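Local coordinates for protein deoxyribodipyrimidine photo-lyase (Oryza sativa Japonica Group, PDB 3UMV) that repairs ultraviolet-damaged DNA by using light and a bound FAD to split cyclobutane pyrimidine dimers back into separate pyrimidines, at residues A55-A60 against E202-P207; G61-S66 against P207-W212; R272-K277 against R468-D473. All coordinates share one frame; numbering follows the deposited sequence.

Contact 1: A55-A60 against E202-P207; sequences ALLHAA and EFPELP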
loop_
_atom_site.group_PDB
_atom_site.type_symbol
_atom_site.label_atom_id
_atom_site.label_comp_id
_atom_site.label_asym_id
_atom_site.label_seq_id
_atom_site.Cartn_x
_atom_site.Cartn_y
_atom_site.Cartn_z
ATOM N N ALA A 55 2.709 -4.348 -15.367
ATOM C CA ALA A 55 1.882 -5.524 -15.588
ATOM C C ALA A 55 1.040 -5.306 -16.840
ATOM O O ALA A 55 0.942 -6.183 -17.689
ATOM C CB ALA A 55 1.009 -5.804 -14.379
ATOM N N LEU A 56 0.464 -4.111 -16.968
ATOM C CA LEU A 56 -0.309 -3.765 -18.151
ATOM C C LEU A 56 0.582 -3.743 -19.413
ATOM O O LEU A 56 0.207 -4.277 -20.455
ATOM C CB LEU A 56 -1.006 -2.415 -17.954
ATOM C CG LEU A 56 -1.772 -1.904 -19.177
ATOM C CD1 LEU A 56 -2.836 -2.916 -19.570
ATOM C CD2 LEU A 56 -2.385 -0.527 -18.908
ATOM N N LEU A 57 1.763 -3.136 -19.301
ATOM C CA LEU A 57 2.732 -3.089 -20.404
ATOM C C LEU A 57 3.098 -4.496 -20.871
ATOM O O LEU A 57 3.171 -4.762 -22.071
ATOM C CB LEU A 57 3.994 -2.328 -19.981
ATOM C CG LEU A 57 3.866 -0.805 -19.927
ATOM C CD1 LEU A 57 5.029 -0.179 -19.167
ATOM C CD2 LEU A 57 3.785 -0.250 -21.333
ATOM N N HIS A 58 3.325 -5.395 -19.919
ATOM C CA HIS A 58 3.633 -6.780 -20.249
ATOM C C HIS A 58 2.476 -7.443 -20.997
ATOM O O HIS A 58 2.681 -8.099 -22.014
ATOM C CB HIS A 58 3.979 -7.575 -18.991
ATOM C CG HIS A 58 4.410 -8.978 -19.279
ATOM N ND1 HIS A 58 3.751 -10.082 -18.782
ATOM C CD2 HIS A 58 5.424 -9.455 -20.039
ATOM C CE1 HIS A 58 4.349 -11.180 -19.211
ATOM N NE2 HIS A 58 5.367 -10.827 -19.974
ATOM N N ALA A 59 1.257 -7.259 -20.497
ATOM C CA ALA A 59 0.082 -7.822 -21.153
ATOM C C ALA A 59 -0.026 -7.294 -22.587
ATOM O O ALA A 59 -0.195 -8.065 -23.515
ATOM C CB ALA A 59 -1.194 -7.529 -20.350
ATOM N N ALA A 60 0.075 -5.976 -22.747
ATOM C CA ALA A 60 -0.014 -5.339 -24.059
ATOM C C ALA A 60 1.077 -5.862 -24.972
ATOM O O ALA A 60 0.845 -6.073 -26.155
ATOM C CB ALA A 60 0.098 -3.818 -23.940
ATOM N N GLU A 202 12.878 4.681 -17.302
ATOM C CA GLU A 202 11.613 5.220 -17.774
ATOM C C GLU A 202 10.685 4.117 -18.254
ATOM O O GLU A 202 11.124 3.003 -18.559
ATOM C CB GLU A 202 11.845 6.250 -18.896
ATOM C CG GLU A 202 11.798 7.717 -18.410
ATOM C CD GLU A 202 10.431 8.130 -17.853
ATOM O OE1 GLU A 202 10.321 9.253 -17.297
ATOM O OE2 GLU A 202 9.463 7.337 -17.974
ATOM N N PHE A 203 9.402 4.450 -18.332
ATOM C CA PHE A 203 8.376 3.555 -18.856
ATOM C C PHE A 203 8.096 3.864 -20.326
ATOM O O PHE A 203 7.915 5.025 -20.693
ATOM C CB PHE A 203 7.062 3.782 -18.111
ATOM C CG PHE A 203 7.043 3.268 -16.694
ATOM C CD1 PHE A 203 7.485 4.057 -15.641
ATOM C CD2 PHE A 203 6.547 2.001 -16.418
ATOM C CE1 PHE A 203 7.440 3.583 -14.330
ATOM C CE2 PHE A 203 6.507 1.516 -15.122
ATOM C CZ PHE A 203 6.949 2.307 -14.068
ATOM N N PRO A 204 8.014 2.825 -21.169
ATOM C CA PRO A 204 7.590 3.078 -22.550
ATOM C C PRO A 204 6.075 3.255 -22.593
ATOM O O PRO A 204 5.401 3.012 -21.589
ATOM C CB PRO A 204 7.987 1.790 -23.272
ATOM C CG PRO A 204 7.879 0.730 -22.224
ATOM C CD PRO A 204 8.239 1.394 -20.903
ATOM N N GLU A 205 5.553 3.680 -23.738
ATOM C CA GLU A 205 4.113 3.750 -23.942
ATOM C C GLU A 205 3.586 2.358 -24.267
ATOM O O GLU A 205 4.335 1.495 -24.741
ATOM C CB GLU A 205 3.772 4.706 -25.093
ATOM C CG GLU A 205 4.071 6.170 -24.816
ATOM C CD GLU A 205 3.156 6.767 -23.763
ATOM O OE1 GLU A 205 3.541 7.788 -23.153
ATOM O OE2 GLU A 205 2.052 6.220 -23.548
ATOM N N LEU A 206 2.299 2.147 -24.016
ATOM C CA LEU A 206 1.647 0.890 -24.372
ATOM C C LEU A 206 1.783 0.602 -25.857
ATOM O O LEU A 206 1.447 1.446 -26.690
ATOM C CB LEU A 206 0.162 0.921 -24.008
ATOM C CG LEU A 206 -0.295 -0.123 -22.987
ATOM C CD1 LEU A 206 0.430 0.087 -21.681
ATOM C CD2 LEU A 206 -1.799 -0.056 -22.778
ATOM N N PRO A 207 2.276 -0.601 -26.193
ATOM C CA PRO A 207 2.285 -1.085 -27.575
ATOM C C PRO A 207 0.867 -1.087 -28.128
ATOM O O PRO A 207 -0.077 -1.358 -27.384
ATOM C CB PRO A 207 2.775 -2.530 -27.434
ATOM C CG PRO A 207 3.559 -2.548 -26.159
ATOM C CD PRO A 207 2.854 -1.580 -25.253
#
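Leu-57 carries most of this contact, in which helix 54-66 receives the extended, proline-rich chain 202-207. From its CB the side chain sets off with CG anti to the carbonyl carbon (chi1 -76°), a course that swings the tip toward the loop. CG already lies 4.0 Å from Leu-206 CD1. There the chain forks. Branch CD1 reaches the edge of the Phe-203 ring, nearly in its plane, 3.8 Å from CD2 of that ring, and also touches Pro-204 CD. Branch CD2 turns to the loop backbone, 3.6 Å from Pro-204 O, and presses on Leu-206 CD1 at 3.4 Å, tighter than a normal carbon-carbon contact. An alanine in place of Leu-57 would remove both branches and would probably loosen the hold on Phe-203 and Leu-206 together.

Leu-206 is shared with Leu-56, whose CG stands anti to the backbone N (chi1 176°); the two leucines cross at about a right angle, Leu-56 CG 3.9 Å from Leu-206 CD1. One turn after Leu-56, Ala-60 CB touches both Leu-206 CG and Pro-207 CD, 3.8 Å from each. Everything that meets is apolar apart from the loop carbonyls.

The helix belongs to the α/β photolyase domain. Ala-59 packs on strands 40-44 and 70-75 of the sheet; Leu-56, which also meets the loop, touches both strands as well, and Ala-60 touches Leu-70 of the second. Phe-203 stacks on Trp-54 and touches helix 295-305, so the loop bridges the α/β domain and that helix.

Contact 2: G61-S66 against P207-W212; sequences GLAAAS and PAVVPW
The one ring that meets segment 61-66 of helix 54-66 here is the pyrrolidine of Pro-207. Its CG lies against the backbone of Gly-61, 4.1 Å from Gly-61 N, and its CB touches Ala-64 CB at 4.0 Å. Farther along the loop, the indole of Trp-212 packs on Pro-69, Pro-110 and Leu-128, and its NE1 hydrogen-bonds to Glu-215 O.

Past Pro-207 the extended chain crosses the helix and then leaves it. Ala-64 CB sits 3.3 Å from Ala-208 O, a close approach of a methyl to a carbonyl. Val-209 sends in a single branch: CG1, anti to its carbonyl carbon (chi1 -61°), rests 3.8 Å from Ala-63 CB. Ala-63 and Val-209 both also touch Leu-70 of strand 70-75, which ties this end of the helix and the loop to the sheet of the α/β domain.

Polar linkage runs through one water, which accepts from Val-210 N at 2.9 Å and donates a weak bond to Ala-63 O. The meeting of small methyls with a proline and a valine, with water joining the two backbones, is consistent with a surface seam that relies on van der Waals contact and one bridging water.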
loop_
_atom_site.group_PDB
_atom_site.type_symbol
_atom_site.label_atom_id
_atom_site.label_comp_id
_atom_site.label_asym_id
_atom_site.label_seq_id
_atom_site.Cartn_x
_atom_site.Cartn_y
_atom_site.Cartn_z
ATOM N N GLY A 61 2.271 -6.061 -24.428
ATOM C CA GLY A 61 3.367 -6.579 -25.232
ATOM C C GLY A 61 3.111 -8.001 -25.702
ATOM O O GLY A 61 3.503 -8.374 -26.809
ATOM N N LEU A 62 2.458 -8.802 -24.865
ATOM C CA LEU A 62 2.124 -10.174 -25.234
ATOM C C LEU A 62 1.045 -10.154 -26.302
ATOM O O LEU A 62 1.106 -10.910 -27.281
ATOM C CB LEU A 62 1.633 -10.968 -24.014
ATOM C CG LEU A 62 2.652 -11.325 -22.929
ATOM C CD1 LEU A 62 1.995 -12.131 -21.808
ATOM C CD2 LEU A 62 3.845 -12.074 -23.502
ATOM N N ALA A 63 0.062 -9.276 -26.110
ATOM C CA ALA A 63 -1.031 -9.091 -27.060
ATOM C C ALA A 63 -0.512 -8.652 -28.428
ATOM O O ALA A 63 -0.808 -9.286 -29.440
ATOM C CB ALA A 63 -2.023 -8.066 -26.521
ATOM N N ALA A 64 0.272 -7.574 -28.451
ATOM C CA ALA A 64 0.822 -7.038 -29.698
ATOM C C ALA A 64 1.630 -8.069 -30.479
ATOM O O ALA A 64 1.524 -8.151 -31.701
ATOM C CB ALA A 64 1.676 -5.796 -29.427
ATOM N N ALA A 65 2.431 -8.854 -29.769
ATOM C CA ALA A 65 3.299 -9.846 -30.396
ATOM C C ALA A 65 2.531 -11.042 -30.963
ATOM O O ALA A 65 3.008 -11.717 -31.876
ATOM C CB ALA A 65 4.362 -10.316 -29.414
ATOM N N SER A 66 1.344 -11.308 -30.428
ATOM C CA SER A 66 0.578 -12.478 -30.857
ATOM C C SER A 66 -0.639 -12.095 -31.689
ATOM O O SER A 66 -1.477 -12.945 -32.011
ATOM C CB SER A 66 0.156 -13.313 -29.648
ATOM O OG SER A 66 -0.695 -12.574 -28.797
ATOM N N PRO A 207 2.276 -0.601 -26.193
ATOM C CA PRO A 207 2.285 -1.085 -27.575
ATOM C C PRO A 207 0.867 -1.087 -28.128
ATOM O O PRO A 207 -0.077 -1.358 -27.384
ATOM C CB PRO A 207 2.775 -2.530 -27.434
ATOM C CG PRO A 207 3.559 -2.548 -26.159
ATOM C CD PRO A 207 2.854 -1.580 -25.253
ATOM N N ALA A 208 0.710 -0.789 -29.410
ATOM C CA ALA A 208 -0.612 -0.839 -30.014
ATOM C C ALA A 208 -1.068 -2.292 -30.096
ATOM O O ALA A 208 -0.254 -3.197 -30.285
ATOM C CB ALA A 208 -0.597 -0.200 -31.395
ATOM N N VAL A 209 -2.372 -2.506 -29.941
ATOM C CA VAL A 209 -2.950 -3.839 -30.036
ATOM C C VAL A 209 -4.169 -3.792 -30.952
ATOM O O VAL A 209 -4.802 -2.744 -31.096
ATOM C CB VAL A 209 -3.376 -4.379 -28.655
ATOM C CG1 VAL A 209 -2.171 -4.493 -27.732
ATOM C CG2 VAL A 209 -4.433 -3.484 -28.042
ATOM N N VAL A 210 -4.500 -4.925 -31.565
ATOM C CA VAL A 210 -5.662 -4.980 -32.447
ATOM C C VAL A 210 -6.914 -4.642 -31.645
ATOM O O VAL A 210 -6.959 -4.866 -30.439
ATOM C CB VAL A 210 -5.813 -6.358 -33.137
ATOM C CG1 VAL A 210 -4.546 -6.715 -33.898
ATOM C CG2 VAL A 210 -6.148 -7.439 -32.127
ATOM N N PRO A 211 -7.939 -4.092 -32.309
ATOM C CA PRO A 211 -9.136 -3.674 -31.576
ATOM C C PRO A 211 -9.858 -4.840 -30.910
ATOM O O PRO A 211 -9.733 -5.991 -31.336
ATOM C CB PRO A 211 -10.017 -3.050 -32.665
ATOM C CG PRO A 211 -9.504 -3.614 -33.941
ATOM C CD PRO A 211 -8.040 -3.801 -33.749
ATOM N N TRP A 212 -10.625 -4.532 -29.871
ATOM C CA TRP A 212 -11.353 -5.557 -29.146
ATOM C C TRP A 212 -12.640 -5.931 -29.857
ATOM O O TRP A 212 -13.493 -5.080 -30.117
ATOM C CB TRP A 212 -11.659 -5.091 -27.727
ATOM C CG TRP A 212 -12.335 -6.128 -26.899
ATOM C CD1 TRP A 212 -13.676 -6.295 -26.733
ATOM C CD2 TRP A 212 -11.701 -7.145 -26.114
ATOM N NE1 TRP A 212 -13.922 -7.354 -25.890
ATOM C CE2 TRP A 212 -12.724 -7.890 -25.491
ATOM C CE3 TRP A 212 -10.370 -7.498 -25.876
ATOM C CZ2 TRP A 212 -12.458 -8.971 -24.655
ATOM C CZ3 TRP A 212 -10.106 -8.564 -25.033
ATOM C CH2 TRP A 212 -11.146 -9.288 -24.434
HETATM O O HOH W 1 -2.587 -6.911 -30.691
#

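Contact 3: R272-K277 against R468-D473; sequences RNDPTK and RKFDVD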
loop_
_atom_site.group_PDB
_atom_site.type_symbol
_atom_site.label_atom_id
_atom_site.label_comp_id
_atom_site.label_asym_id
_atom_site.label_seq_id
_atom_site.Cartn_x
_atom_site.Cartn_y
_atom_site.Cartn_z
ATOM N N ARG A 272 10.103 16.430 7.872
ATOM C CA ARG A 272 9.265 15.229 7.829
ATOM C C ARG A 272 9.002 14.618 9.206
ATOM O O ARG A 272 8.018 13.909 9.395
ATOM C CB ARG A 272 9.867 14.175 6.906
ATOM C CG ARG A 272 11.152 13.576 7.411
ATOM C CD ARG A 272 11.637 12.494 6.457
ATOM N NE ARG A 272 12.650 11.652 7.082
ATOM C CZ ARG A 272 12.387 10.531 7.744
ATOM N NH1 ARG A 272 11.136 10.098 7.860
ATOM N NH2 ARG A 272 13.377 9.833 8.283
ATOM N N ASN A 273 9.873 14.889 10.170
ATOM C CA ASN A 273 9.660 14.365 11.517
ATOM C C ASN A 273 8.879 15.301 12.439
ATOM O O ASN A 273 8.733 15.019 13.632
ATOM C CB ASN A 273 10.993 13.970 12.155
ATOM C CG ASN A 273 11.644 12.793 11.453
ATOM O OD1 ASN A 273 11.029 11.739 11.292
ATOM N ND2 ASN A 273 12.884 12.975 11.009
ATOM N N ASP A 274 8.366 16.398 11.884
ATOM C CA ASP A 274 7.690 17.424 12.678
ATOM C C ASP A 274 6.174 17.429 12.437
ATOM O O ASP A 274 5.709 17.920 11.409
ATOM C CB ASP A 274 8.280 18.796 12.329
ATOM C CG ASP A 274 7.753 19.902 13.214
ATOM O OD1 ASP A 274 6.758 19.691 13.944
ATOM O OD2 ASP A 274 8.339 21.005 13.172
ATOM N N PRO A 275 5.393 16.873 13.377
ATOM C CA PRO A 275 3.951 16.750 13.122
ATOM C C PRO A 275 3.205 18.075 13.029
ATOM O O PRO A 275 2.048 18.081 12.601
ATOM C CB PRO A 275 3.456 15.932 14.318
ATOM C CG PRO A 275 4.672 15.153 14.742
ATOM C CD PRO A 275 5.810 16.108 14.562
ATOM N N THR A 276 3.853 19.172 13.410
ATOM C CA THR A 276 3.246 20.491 13.283
ATOM C C THR A 276 3.480 21.076 11.893
ATOM O O THR A 276 3.115 22.225 11.629
ATOM C CB THR A 276 3.770 21.490 14.345
ATOM O OG1 THR A 276 5.148 21.790 14.095
ATOM C CG2 THR A 276 3.614 20.924 15.752
ATOM N N LYS A 277 4.105 20.293 11.015
ATOM C CA LYS A 277 4.268 20.668 9.608
ATOM C C LYS A 277 3.613 19.616 8.725
ATOM O O LYS A 277 4.295 18.856 8.036
ATOM C CB LYS A 277 5.747 20.836 9.266
ATOM C CG LYS A 277 6.399 21.932 10.089
ATOM C CD LYS A 277 7.874 22.102 9.795
ATOM C CE LYS A 277 8.487 23.110 10.773
ATOM N NZ LYS A 277 9.878 23.493 10.402
ATOM N N ARG A 468 10.740 17.823 23.363
ATOM C CA ARG A 468 12.044 18.370 23.016
ATOM C C ARG A 468 12.155 18.645 21.520
ATOM O O ARG A 468 12.813 19.599 21.106
ATOM C CB ARG A 468 13.163 17.422 23.450
ATOM C CG ARG A 468 13.299 17.259 24.953
ATOM C CD ARG A 468 14.551 16.464 25.296
ATOM N NE ARG A 468 14.590 15.179 24.604
ATOM C CZ ARG A 468 14.252 14.018 25.158
ATOM N NH1 ARG A 468 13.852 13.975 26.424
ATOM N NH2 ARG A 468 14.318 12.896 24.450
ATOM N N LYS A 469 11.497 17.812 20.714
ATOM C CA LYS A 469 11.686 17.846 19.267
ATOM C C LYS A 469 10.766 18.829 18.544
ATOM O O LYS A 469 11.176 19.454 17.569
ATOM C CB LYS A 469 11.530 16.439 18.674
ATOM C CG LYS A 469 12.405 15.383 19.345
ATOM C CD LYS A 469 12.310 14.026 18.654
ATOM C CE LYS A 469 13.068 14.025 17.331
ATOM N NZ LYS A 469 12.941 12.732 16.597
ATOM N N PHE A 470 9.525 18.960 19.011
ATOM C CA PHE A 470 8.558 19.839 18.355
ATOM C C PHE A 470 7.504 20.365 19.318
ATOM O O PHE A 470 7.398 19.894 20.453
ATOM C CB PHE A 470 7.880 19.132 17.174
ATOM C CG PHE A 470 7.051 17.925 17.570
ATOM C CD1 PHE A 470 5.693 18.051 17.805
ATOM C CD2 PHE A 470 7.632 16.674 17.695
ATOM C CE1 PHE A 470 4.926 16.936 18.172
ATOM C CE2 PHE A 470 6.872 15.561 18.050
ATOM C CZ PHE A 470 5.521 15.697 18.288
ATOM N N ASP A 471 6.717 21.327 18.843
ATOM C CA ASP A 471 5.682 21.974 19.651
ATOM C C ASP A 471 4.468 21.056 19.801
ATOM O O ASP A 471 3.526 21.128 19.008
ATOM C CB ASP A 471 5.276 23.299 18.981
ATOM C CG ASP A 471 4.367 24.167 19.847
ATOM O OD1 ASP A 471 3.794 23.682 20.842
ATOM O OD2 ASP A 471 4.214 25.358 19.508
ATOM N N VAL A 472 4.509 20.191 20.818
ATOM C CA VAL A 472 3.437 19.235 21.117
ATOM C C VAL A 472 2.060 19.890 21.274
ATOM O O VAL A 472 1.058 19.353 20.806
ATOM C CB VAL A 472 3.754 18.434 22.404
ATOM C CG1 VAL A 472 2.553 17.592 22.818
ATOM C CG2 VAL A 472 4.971 17.550 22.191
ATOM N N ASP A 473 2.009 21.052 21.923
ATOM C CA ASP A 473 0.731 21.720 22.142
ATOM C C ASP A 473 0.117 22.215 20.837
ATOM O O ASP A 473 -1.110 22.210 20.675
ATOM C CB ASP A 473 0.885 22.874 23.140
ATOM C CG ASP A 473 1.263 22.390 24.530
ATOM O OD1 ASP A 473 1.059 21.188 24.823
ATOM O OD2 ASP A 473 1.757 23.211 25.330
HETATM O O HOH W 2 7.278 22.652 16.366
#
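An Asx turn built on Asp-274, overlapping a type I beta turn from Asp-274 to Lys-277, presents Pro-275 and Thr-276 to the bend between helices 463-469 and 472-489. The hydrogen bonds that shape it are internal: Asp-274 OD1 accepts from Thr-276 N at 3.0 Å and from Thr-276 OG1 at 2.6 Å, both from above the carboxylate plane. This double grip fixes the rotation of the carboxylate and of the threonine hydroxyl.

The main apolar interaction is a CH-pi contact. Pro-275 CD, on a side chain about 10 Å from the bound FAD, stands 3.5 Å from the centroid of the Phe-470 ring, only 3° off the ring normal. Phe-470 takes the crowded rotamer, CG between backbone N and carbonyl carbon (chi1 63°), and its side chain also touches Phe-394 of helix 393-405.

Two van der Waals contacts pair an oxygen with a carbon: Asp-274 OD1 lies 3.5 Å from Phe-470 CB, and Thr-276 CG2 is 3.3 Å from Asp-471 O.

Asp-471 is the N-cap of helix 472-489, its OD1 accepting from Ala-474 N. One water completes the link, donating to Thr-276 OG1 and accepting from Asp-471 N at 2.9 Å.

How the contacts relate
Contacts 1 and 2 are consecutive stretches of one seam: both set helix 54-66 against the loop following helix 196-199, they share Pro-207, and they touch where Ala-60 O meets Val-209 CG1. Burial falls along the seam, from the leucine-filled, partly buried contact 1 to the alanine-lined contact 2 at the surface, where a water enters. Contact 3 stands apart, its centre about 42 Å from that of contact 1 and on the opposite side of the chain's centre. Among helices rather than beside a sheet, it is also partly buried, but rests on a ring face and a polar turn, with a water linking the two segments as in contact 2.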